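Local coordinates for Gp39 (Escherichia phage N15, PDB 6ON0), which binds DNA, held here in a complex with it, and probably acts as a Cro-type transcriptional repressor of the phage, at residues M1-L6 against G34-L39. Sequence-based numbering, arbitrary orientation. Where two conformers were deposited one is given.
With nucleotides of chain D.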
loop_
_atom_site.group_PDB
_atom_site.type_symbol
_atom_site.label_atom_id
_atom_site.label_comp_id
_atom_site.label_asym_id
_atom_site.label_seq_id
_atom_site.Cartn_x
_atom_site.Cartn_y
_atom_site.Cartn_z
ATOM N N MET B 1 -10.403 3.861 -1.836
ATOM C CA MET B 1 -11.411 3.438 -2.812
ATOM C C MET B 1 -12.325 2.359 -2.187
ATOM O O MET B 1 -11.920 1.665 -1.202
ATOM C CB MET B 1 -10.755 2.946 -4.115
ATOM C CG MET B 1 -10.252 1.494 -4.094
ATOM S SD MET B 1 -8.851 1.156 -2.969
ATOM C CE MET B 1 -7.488 1.852 -3.897
ATOM N N LYS B 2 -13.571 2.317 -2.668
ATOM C CA LYS B 2 -14.642 1.384 -2.246
ATOM C C LYS B 2 -14.540 0.129 -3.105
ATOM O O LYS B 2 -14.031 0.189 -4.214
ATOM C CB LYS B 2 -16.007 2.066 -2.382
ATOM C CG LYS B 2 -16.186 3.279 -1.479
ATOM C CD LYS B 2 -17.052 2.999 -0.262
ATOM C CE LYS B 2 -16.586 3.733 0.982
ATOM N NZ LYS B 2 -15.605 2.883 1.698
ATOM N N PRO B 3 -14.946 -1.038 -2.568
ATOM C CA PRO B 3 -14.893 -2.308 -3.296
ATOM C C PRO B 3 -15.635 -2.230 -4.632
ATOM O O PRO B 3 -15.140 -2.736 -5.628
ATOM C CB PRO B 3 -15.560 -3.326 -2.380
ATOM C CG PRO B 3 -15.701 -2.677 -1.027
ATOM C CD PRO B 3 -15.371 -1.205 -1.174
ATOM N N GLU B 4 -16.809 -1.596 -4.665
ATOM C CA GLU B 4 -17.583 -1.514 -5.931
ATOM C C GLU B 4 -16.750 -0.718 -6.944
ATOM O O GLU B 4 -16.780 -1.101 -8.123
ATOM C CB GLU B 4 -18.987 -0.936 -5.744
ATOM C CG GLU B 4 -19.859 -1.142 -6.968
ATOM C CD GLU B 4 -19.980 -2.573 -7.472
ATOM O OE1 GLU B 4 -20.281 -3.471 -6.653
ATOM O OE2 GLU B 4 -19.806 -2.786 -8.696
ATOM N N GLU B 5 -16.010 0.322 -6.522
ATOM C CA GLU B 5 -15.196 1.094 -7.507
ATOM C C GLU B 5 -14.113 0.167 -8.059
ATOM O O GLU B 5 -13.840 0.213 -9.226
ATOM C CB GLU B 5 -14.388 2.277 -6.975
ATOM C CG GLU B 5 -15.129 3.390 -6.265
ATOM C CD GLU B 5 -14.079 4.279 -5.573
ATOM O OE1 GLU B 5 -14.323 4.773 -4.434
ATOM O OE2 GLU B 5 -12.945 4.387 -6.136
ATOM N N LEU B 6 -13.471 -0.627 -7.209
ATOM C CA LEU B 6 -12.483 -1.628 -7.676
ATOM C C LEU B 6 -13.099 -2.583 -8.723
ATOM O O LEU B 6 -12.455 -2.893 -9.776
ATOM C CB LEU B 6 -12.016 -2.370 -6.421
ATOM C CG LEU B 6 -11.229 -3.636 -6.709
ATOM C CD1 LEU B 6 -9.880 -3.293 -7.325
ATOM C CD2 LEU B 6 -11.084 -4.454 -5.450
ATOM N N GLY B 34 -18.407 -3.521 2.726
ATOM C CA GLY B 34 -18.450 -2.147 2.182
ATOM C C GLY B 34 -17.128 -1.416 2.356
ATOM O O GLY B 34 -17.115 -0.197 2.272
ATOM N N GLU B 35 -16.021 -2.143 2.504
ATOM C CA GLU B 35 -14.726 -1.526 2.868
ATOM C C GLU B 35 -13.586 -2.470 2.474
ATOM O O GLU B 35 -13.695 -3.702 2.725
ATOM C CB GLU B 35 -14.907 -1.234 4.344
ATOM C CG GLU B 35 -13.700 -0.918 5.159
ATOM C CD GLU B 35 -14.211 -0.715 6.582
ATOM O OE1 GLU B 35 -15.166 0.102 6.760
ATOM O OE2 GLU B 35 -13.782 -1.475 7.488
ATOM N N ILE B 36 -12.533 -1.899 1.885
ATOM C CA ILE B 36 -11.239 -2.583 1.661
ATOM C C ILE B 36 -10.315 -2.305 2.835
ATOM O O ILE B 36 -10.177 -1.161 3.248
ATOM C CB ILE B 36 -10.640 -2.174 0.324
ATOM C CG1 ILE B 36 -11.627 -2.376 -0.829
ATOM C CG2 ILE B 36 -9.361 -2.949 0.110
ATOM C CD1 ILE B 36 -11.109 -1.848 -2.141
ATOM N N PRO B 37 -9.659 -3.319 3.437
ATOM C CA PRO B 37 -8.738 -3.030 4.544
ATOM C C PRO B 37 -7.623 -2.058 4.145
ATOM O O PRO B 37 -7.264 -1.892 2.965
ATOM C CB PRO B 37 -8.158 -4.394 4.874
ATOM C CG PRO B 37 -9.205 -5.388 4.396
ATOM C CD PRO B 37 -9.749 -4.760 3.125
ATOM N N PRO B 38 -7.039 -1.346 5.120
ATOM C CA PRO B 38 -6.236 -0.167 4.767
ATOM C C PRO B 38 -4.914 -0.468 4.037
ATOM O O PRO B 38 -4.604 0.275 3.129
ATOM C CB PRO B 38 -5.984 0.527 6.101
ATOM C CG PRO B 38 -6.274 -0.519 7.179
ATOM C CD PRO B 38 -7.291 -1.462 6.572
ATOM N N LEU B 39 -4.114 -1.465 4.462
ATOM C CA LEU B 39 -2.835 -1.711 3.734
ATOM C C LEU B 39 -3.188 -2.172 2.334
ATOM O O LEU B 39 -2.447 -1.895 1.395
ATOM C CB LEU B 39 -1.943 -2.713 4.466
ATOM C CG LEU B 39 -0.907 -2.055 5.322
ATOM C CD1 LEU B 39 -1.579 -1.443 6.503
ATOM C CD2 LEU B 39 0.189 -3.030 5.737
ATOM P P DC D 12 -7.147 -8.627 2.773
ATOM O OP1 DC D 12 -6.687 -7.232 2.517
ATOM O OP2 DC D 12 -8.581 -8.910 2.921
ATOM O "O5'" DC D 12 -6.457 -9.576 1.694
ATOM C "C5'" DC D 12 -6.943 -10.917 1.453
ATOM C "C4'" DC D 12 -6.035 -11.952 2.081
ATOM O "O4'" DC D 12 -6.441 -12.156 3.445
ATOM C "C3'" DC D 12 -6.252 -13.313 1.424
ATOM O "O3'" DC D 12 -5.425 -13.518 0.283
ATOM C "C2'" DC D 12 -5.969 -14.297 2.539
ATOM C "C1'" DC D 12 -6.428 -13.550 3.763
ATOM N N1 DC D 12 -7.692 -13.874 4.434
ATOM C C2 DC D 12 -7.728 -15.003 5.243
ATOM O O2 DC D 12 -6.763 -15.779 5.225
ATOM N N3 DC D 12 -8.789 -15.204 6.057
ATOM C C4 DC D 12 -9.788 -14.324 6.071
ATOM N N4 DC D 12 -10.808 -14.549 6.897
ATOM C C5 DC D 12 -9.789 -13.171 5.233
ATOM C C6 DC D 12 -8.696 -12.950 4.495
ATOM P P DG D 11 -7.188 -5.779 8.664
ATOM O OP1 DG D 11 -6.474 -4.560 8.149
ATOM O OP2 DG D 11 -8.644 -5.715 8.969
ATOM O "O5'" DG D 11 -7.004 -6.963 7.609
ATOM C "C5'" DG D 11 -5.698 -7.422 7.273
ATOM C "C4'" DG D 11 -5.793 -8.676 6.431
ATOM O "O4'" DG D 11 -6.044 -9.831 7.275
ATOM C "C3'" DG D 11 -6.925 -8.652 5.382
ATOM O "O3'" DG D 11 -6.440 -9.139 4.129
ATOM C "C2'" DG D 11 -7.983 -9.545 5.998
ATOM C "C1'" DG D 11 -7.058 -10.593 6.610
ATOM N N9 DG D 11 -7.653 -11.500 7.571
ATOM C C8 DG D 11 -8.749 -11.276 8.369
ATOM N N7 DG D 11 -9.009 -12.276 9.167
ATOM C C5 DG D 11 -8.010 -13.202 8.899
ATOM C C6 DG D 11 -7.784 -14.491 9.439
ATOM O O6 DG D 11 -8.420 -15.082 10.319
ATOM N N1 DG D 11 -6.652 -15.083 8.890
ATOM C C2 DG D 11 -5.829 -14.499 7.960
ATOM N N2 DG D 11 -4.757 -15.214 7.589
ATOM N N3 DG D 11 -6.031 -13.296 7.448
ATOM C C4 DG D 11 -7.160 -12.732 7.923
HETATM O O HOH W 1 -13.134 0.717 1.050
#
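With chi1 at -53° and CD1 extended at chi2 174°, Ile36 drives its longer branch at the N-terminal segment, where CD1 meets Met1 SD at 3.8 Å. Met1 chi1 of 82° sets CG between the backbone N and the carbonyl carbon, and the bend at chi2 brings SD alongside the methyl. Leu6 adds CD2 to the same methyl, and the Pro3 ring runs past Ile36 in the opposite direction, CD lying 3.9 Å from Ile36 CG1. Further along, Pro3 CG rests 3.6 Å from Glu35 N, against the peptide that leaves Gly34. Polar links lie beside this apolar patch: one water donates to Met1 O (2.7 Å) and accepts from Ile36 N (2.8 Å), bridging the two backbones, while the bent Lys2 chain gives Gly34 O only a weak bond. Lys2 is the N-cap of helix 3-10, and its backbone N donates to Glu5 OE1 from above the carboxylate plane. Gly34 closes helix 24-33 in a Schellman motif. Pro37, at the N-cap position of helix 38-47, packs its ring against phosphate oxygens of DG11 and DC12 of chain D. The contact thus ties the start of helix 3-10 to the linker between helices 24-33 and 38-47.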